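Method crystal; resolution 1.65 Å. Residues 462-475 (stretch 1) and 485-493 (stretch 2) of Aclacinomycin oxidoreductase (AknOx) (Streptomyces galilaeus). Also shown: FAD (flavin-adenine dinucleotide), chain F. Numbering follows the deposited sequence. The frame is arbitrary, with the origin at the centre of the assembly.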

# COMPACT_ATOMS: atom_id res chain seq x y z
N THR A 462 -12.68 14.38 -0.05
CA THR A 462 -11.75 13.29 0.18
C THR A 462 -12.50 12.00 0.54
O THR A 462 -13.71 12.03 0.68
N GLU A 463 -11.77 10.90 0.69
CA GLU A 463 -12.32 9.61 1.09
C GLU A 463 -11.46 8.97 2.17
O GLU A 463 -11.30 7.75 2.25
N GLY A 464 -10.86 9.81 3.01
CA GLY A 464 -10.09 9.31 4.13
C GLY A 464 -8.67 8.97 3.76
O GLY A 464 -8.03 9.58 2.90
N THR A 465 -8.12 7.95 4.44
CA THR A 465 -6.76 7.55 4.05
C THR A 465 -6.69 6.03 3.90
O THR A 465 -7.76 5.41 3.99
N PHE A 466 -5.54 5.46 3.64
CA PHE A 466 -5.30 4.08 3.20
C PHE A 466 -4.73 3.20 4.29
O PHE A 466 -3.72 3.60 4.88
N ILE A 467 -5.28 2.03 4.59
CA ILE A 467 -4.77 1.24 5.71
C ILE A 467 -3.29 0.92 5.63
O ILE A 467 -2.61 0.83 6.65
N ASN A 468 -2.70 0.75 4.44
CA ASN A 468 -1.29 0.41 4.35
C ASN A 468 -0.39 1.63 4.56
O ASN A 468 0.84 1.58 4.42
N TYR A 469 -1.02 2.73 4.92
CA TYR A 469 -0.46 3.95 5.41
C TYR A 469 -0.90 4.19 6.85
O TYR A 469 -1.65 5.14 7.10
N PRO A 470 -0.49 3.36 7.79
CA PRO A 470 -0.89 3.59 9.19
C PRO A 470 -0.33 4.91 9.71
O PRO A 470 0.83 5.19 9.38
N ASP A 471 -1.14 5.63 10.48
CA ASP A 471 -0.69 6.86 11.13
C ASP A 471 -1.31 6.93 12.54
O ASP A 471 -2.49 7.22 12.68
N VAL A 472 -0.49 6.64 13.54
CA VAL A 472 -1.09 6.51 14.88
C VAL A 472 -1.42 7.87 15.46
O VAL A 472 -2.08 8.02 16.49
N ASP A 473 -1.01 8.93 14.77
CA ASP A 473 -1.44 10.29 15.09
C ASP A 473 -2.94 10.43 14.87
O ASP A 473 -3.56 11.36 15.40
N LEU A 474 -3.52 9.51 14.10
CA LEU A 474 -4.96 9.57 13.87
C LEU A 474 -5.75 9.30 15.15
O LEU A 474 -6.94 9.61 15.19
N VAL A 475 -5.07 8.74 16.14
CA VAL A 475 -5.67 8.41 17.42
C VAL A 475 -5.16 9.34 18.51
O VAL A 475 -5.50 9.17 19.69
N PRO A 485 -13.53 9.40 13.99
CA PRO A 485 -12.65 8.35 14.52
C PRO A 485 -11.70 7.83 13.46
O PRO A 485 -11.94 8.04 12.27
N TRP A 486 -10.62 7.16 13.88
CA TRP A 486 -9.65 6.64 12.92
C TRP A 486 -10.27 5.63 11.97
O TRP A 486 -9.87 5.49 10.81
N TYR A 487 -11.27 4.88 12.45
CA TYR A 487 -11.79 3.79 11.62
C TYR A 487 -12.71 4.31 10.53
O TYR A 487 -12.81 3.73 9.44
N THR A 488 -13.41 5.41 10.78
CA THR A 488 -14.13 6.12 9.73
C THR A 488 -13.15 6.52 8.63
O THR A 488 -13.38 6.36 7.44
N LEU A 489 -12.01 7.04 9.10
CA LEU A 489 -11.01 7.57 8.20
C LEU A 489 -10.54 6.49 7.23
O LEU A 489 -10.45 6.75 6.03
N TYR A 490 -10.27 5.30 7.76
CA TYR A 490 -9.68 4.26 6.90
C TYR A 490 -10.71 3.40 6.18
O TYR A 490 -10.43 2.88 5.09
N TYR A 491 -11.88 3.14 6.74
CA TYR A 491 -12.79 2.16 6.17
C TYR A 491 -14.18 2.69 5.85
O TYR A 491 -15.00 1.90 5.34
N LYS A 492 -14.48 3.94 6.17
CA LYS A 492 -15.80 4.53 6.01
C LYS A 492 -16.90 3.60 6.50
O LYS A 492 -16.72 2.97 7.54
N GLY A 493 -18.01 3.47 5.79
CA GLY A 493 -19.12 2.66 6.26
C GLY A 493 -18.87 1.18 6.37
O GLY A 493 -19.77 0.42 6.72

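The contact is that of a short helix, residues 486-491, against a loop ending in a 3-10 segment, with one buried tyrosine wrapped by loop backbone and side chains, apolar packing toward one end and a salt bridge at the other. Together the two stretches bury 634 Å² of surface, and Tyr490 contributes the largest single share.

The CA-to-CB bond of Tyr490 points sideways, but its chi1 of -81° (m) carries the ring toward the loop, so that the phenol reaches in among residues 465 to 474. Its hydroxyl lies between two backbone groups near the plane of the ring: Tyr490 OH donates to Tyr469 O at 2.7 Å, and Asp471 N donates weakly to Tyr490 OH at 2.9 Å, with an angle of only 122° at the hydrogen. The loop thus supplies both an acceptor and a donor to a hydroxyl that is otherwise buried. Around the ring, Thr465 CG2 approaches Tyr490 CE2 to 3.3 Å, a position set by the t rotamer of Thr465, and Leu474 CD1 lies 3.5 Å from Tyr490 CE1. The carbonyl of Phe466 also comes close, with Phe466 O 3.1 Å from Tyr490 CE2; the same oxygen accepts the hydrogen bond from Tyr469 N that closes the type I turn.

The CA-to-CB bond of Leu474 points toward the helix. In its m,t conformation Leu474 meets Leu489, also m,t, with Leu474 CD1 3.6 Å from Leu489 CD1, while Leu474 CB lies 4.1 Å from Trp486 CB. Val475 (t) extends this apolar patch, its CG2 being 4.1 Å from Trp486 CB. Although the CA-to-CB bond of Trp486 points toward the loop, the p rotamer leads the end of its side chain away, leaving CB as the nearest part. Ile467 (chi1 p) places its CG2 in contact with both tyrosines, Ile467 CG2 lying 4.0 Å from Tyr490 CB and 3.4 Å from Tyr491 CE1.

At the end of the helix, Leu489 O serves the loop backbone: it accepts a hydrogen bond from Thr465 N at 3.1 Å and a CA-H...O contact from Gly464 CA at 3.2 Å. Such close approach leaves no space for a side chain at Gly464, where an ideal CB would stand just 1.9 Å from Leu489 O. The positive phi of Lys492 marks its departure from helical geometry. Its CA-to-CB bond points toward the loop, and Lys492 NZ forms a salt bridge with Glu463 OE1 at 2.9 Å; Glu463 OE2 is hydrogen-bonded elsewhere in the structure.

On the loop, the CA-to-CB bonds of Phe466 and Asn468 point away from the helix, and both side chains approach the FAD instead. Phe466 CE2 lies 3.4 Å from FAD O2, which sits at the edge of the phenyl ring, and Asn468 ND2 comes within 3.1 Å of FAD O3'. The loop therefore packs on the helix while these two side chains contact the flavin cofactor of the oxidoreductase.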

# COMPACT_ATOMS: atom_id res chain seq x y z
CB THR A 462 -10.72 13.55 1.30
OG1 THR A 462 -11.20 13.09 2.57
CG2 THR A 462 -10.43 15.04 1.44
CB GLU A 463 -12.41 8.68 -0.13
CG GLU A 463 -13.74 8.72 -0.82
CD GLU A 463 -14.05 7.54 -1.72
OE1 GLU A 463 -15.12 6.93 -1.50
OE2 GLU A 463 -13.23 7.21 -2.60
CB THR A 465 -5.72 8.16 5.00
OG1 THR A 465 -4.42 7.68 4.64
CG2 THR A 465 -5.96 7.79 6.45
CB PHE A 466 -4.30 4.17 2.04
CG PHE A 466 -3.86 2.89 1.36
CD1 PHE A 466 -4.76 1.88 1.08
CD2 PHE A 466 -2.54 2.72 1.01
CE1 PHE A 466 -4.34 0.72 0.46
CE2 PHE A 466 -2.11 1.56 0.38
CZ PHE A 466 -3.01 0.56 0.10
CB ILE A 467 -5.54 -0.09 5.91
CG1 ILE A 467 -5.24 -1.11 4.81
CG2 ILE A 467 -7.03 0.15 6.05
CD1 ILE A 467 -6.44 -1.50 3.99
CB ASN A 468 -1.00 -0.22 2.98
CG ASN A 468 -1.13 -1.73 3.00
OD1 ASN A 468 -1.61 -2.35 3.95
ND2 ASN A 468 -0.67 -2.32 1.90
CB TYR A 469 -0.91 5.16 4.58
CG TYR A 469 -0.57 5.18 3.11
CD1 TYR A 469 -1.14 6.17 2.32
CD2 TYR A 469 0.29 4.26 2.51
CE1 TYR A 469 -0.88 6.25 0.96
CE2 TYR A 469 0.56 4.34 1.16
CZ TYR A 469 -0.02 5.33 0.40
OH TYR A 469 0.24 5.43 -0.95
CB PRO A 470 -0.22 2.44 9.95
CG PRO A 470 0.98 2.15 9.09
CD PRO A 470 0.38 2.18 7.71
CB ASP A 471 -1.08 8.08 10.33
CG ASP A 471 -0.64 9.39 10.97
OD1 ASP A 471 0.35 9.41 11.69
OD2 ASP A 471 -1.34 10.40 10.75
CB VAL A 472 -0.15 5.64 15.74
CG1 VAL A 472 0.92 6.48 16.41
CG2 VAL A 472 -0.99 4.83 16.72
CB ASP A 473 -0.70 11.32 14.23
CG ASP A 473 0.79 11.33 14.52
OD1 ASP A 473 1.60 11.60 13.61
OD2 ASP A 473 1.15 11.06 15.69
CB LEU A 474 -5.42 8.58 12.80
CG LEU A 474 -4.89 8.80 11.37
CD1 LEU A 474 -5.71 7.98 10.38
CD2 LEU A 474 -4.87 10.27 11.01
CB VAL A 475 -5.38 6.94 17.79
CG1 VAL A 475 -6.16 6.53 19.03
CG2 VAL A 475 -5.68 6.02 16.62
CB PRO A 485 -13.63 7.25 14.94
CG PRO A 485 -14.94 7.57 14.32
CD PRO A 485 -14.89 8.93 13.70
CB TRP A 486 -8.47 6.00 13.67
CG TRP A 486 -8.93 4.78 14.42
CD1 TRP A 486 -9.57 4.70 15.62
CD2 TRP A 486 -8.77 3.44 13.94
NE1 TRP A 486 -9.82 3.38 15.94
CE2 TRP A 486 -9.33 2.59 14.91
CE3 TRP A 486 -8.20 2.89 12.79
CZ2 TRP A 486 -9.33 1.21 14.75
CZ3 TRP A 486 -8.21 1.52 12.64
CH2 TRP A 486 -8.78 0.68 13.61
CB TYR A 487 -12.49 2.72 12.46
CG TYR A 487 -13.50 3.20 13.47
CD1 TYR A 487 -13.23 3.13 14.83
CD2 TYR A 487 -14.72 3.73 13.08
CE1 TYR A 487 -14.15 3.57 15.77
CE2 TYR A 487 -15.64 4.16 14.01
CZ TYR A 487 -15.35 4.08 15.36
OH TYR A 487 -16.27 4.52 16.29
CB THR A 488 -14.83 7.37 10.29
OG1 THR A 488 -15.81 6.93 11.26
CG2 THR A 488 -15.56 8.15 9.20
CB LEU A 489 -9.80 8.13 8.96
CG LEU A 489 -10.01 9.41 9.77
CD1 LEU A 489 -8.66 9.96 10.22
CD2 LEU A 489 -10.76 10.48 8.97
CB TYR A 490 -8.78 3.37 7.76
CG TYR A 490 -7.40 3.88 8.05
CD1 TYR A 490 -6.97 4.04 9.36
CD2 TYR A 490 -6.49 4.23 7.05
CE1 TYR A 490 -5.70 4.51 9.68
CE2 TYR A 490 -5.22 4.70 7.35
CZ TYR A 490 -4.83 4.85 8.66
OH TYR A 490 -3.56 5.31 8.97
CB TYR A 491 -12.98 1.00 7.17
CG TYR A 491 -11.76 0.31 7.69
CD1 TYR A 491 -10.97 -0.50 6.87
CD2 TYR A 491 -11.36 0.44 9.01
CE1 TYR A 491 -9.84 -1.13 7.37
CE2 TYR A 491 -10.25 -0.18 9.51
CZ TYR A 491 -9.49 -0.97 8.69
OH TYR A 491 -8.38 -1.57 9.23
CB LYS A 492 -16.03 4.92 4.55
CG LYS A 492 -14.96 5.93 4.10
CD LYS A 492 -14.88 5.97 2.58
CE LYS A 492 -16.10 6.62 1.96
NZ LYS A 492 -15.83 7.83 1.13
PA FAD F . 5.06 -6.36 7.17
O1A FAD F . 5.64 -5.47 8.10
O2A FAD F . 5.61 -7.71 7.32
O5B FAD F . 3.49 -6.39 7.31
C5B FAD F . 2.73 -5.25 7.36
C4B FAD F . 1.43 -5.52 8.11
O4B FAD F . 0.87 -6.72 7.65
C3B FAD F . 1.68 -5.76 9.61
O3B FAD F . 0.57 -5.42 10.35
C2B FAD F . 1.88 -7.26 9.69
O2B FAD F . 1.64 -7.83 10.95
C1B FAD F . 0.91 -7.71 8.62
N9A FAD F . 1.19 -9.05 8.09
C8A FAD F . 2.35 -9.49 7.58
N7A FAD F . 2.23 -10.75 7.18
C5A FAD F . 0.98 -11.13 7.45
C6A FAD F . 0.29 -12.32 7.25
N6A FAD F . 0.88 -13.27 6.65
N1A FAD F . -0.98 -12.41 7.62
C2A FAD F . -1.56 -11.35 8.14
N3A FAD F . -0.95 -10.20 8.33
C4A FAD F . 0.31 -10.08 8.01
N1 FAD F . 1.66 -0.07 -0.91
C2 FAD F . 0.82 0.06 -2.00
O2 FAD F . -0.32 -0.11 -1.95
N3 FAD F . 1.38 0.41 -3.20
C4 FAD F . 2.74 0.62 -3.35
O4 FAD F . 3.18 0.83 -4.44
C4X FAD F . 3.58 0.47 -2.24
N5 FAD F . 4.92 0.70 -2.32
C5X FAD F . 5.74 0.49 -1.26
C6 FAD F . 7.12 0.64 -1.39
C7 FAD F . 7.93 0.48 -0.30
C7M FAD F . 9.40 0.54 -0.54
C8 FAD F . 7.40 0.07 0.92
C8M FAD F . 8.33 -0.41 2.02
C9 FAD F . 6.03 -0.09 1.01
C9A FAD F . 5.18 0.15 -0.04
N10 FAD F . 3.81 0.00 0.09
C10 FAD F . 3.02 0.12 -1.02
C1' FAD F . 3.12 0.20 1.40
C2' FAD F . 2.94 -1.06 2.25
O2' FAD F . 3.76 -1.21 3.37
C3' FAD F . 2.97 -2.35 1.47
O3' FAD F . 2.02 -2.35 0.44
C4' FAD F . 2.84 -3.46 2.56
O4' FAD F . 2.28 -3.06 3.74
C5' FAD F . 4.07 -4.24 2.98
O5' FAD F . 3.71 -5.33 3.76
P FAD F . 4.88 -6.21 4.29
O1P FAD F . 4.52 -7.58 4.28
O2P FAD F . 6.01 -5.93 3.52
O3P FAD F . 5.25 -5.71 5.74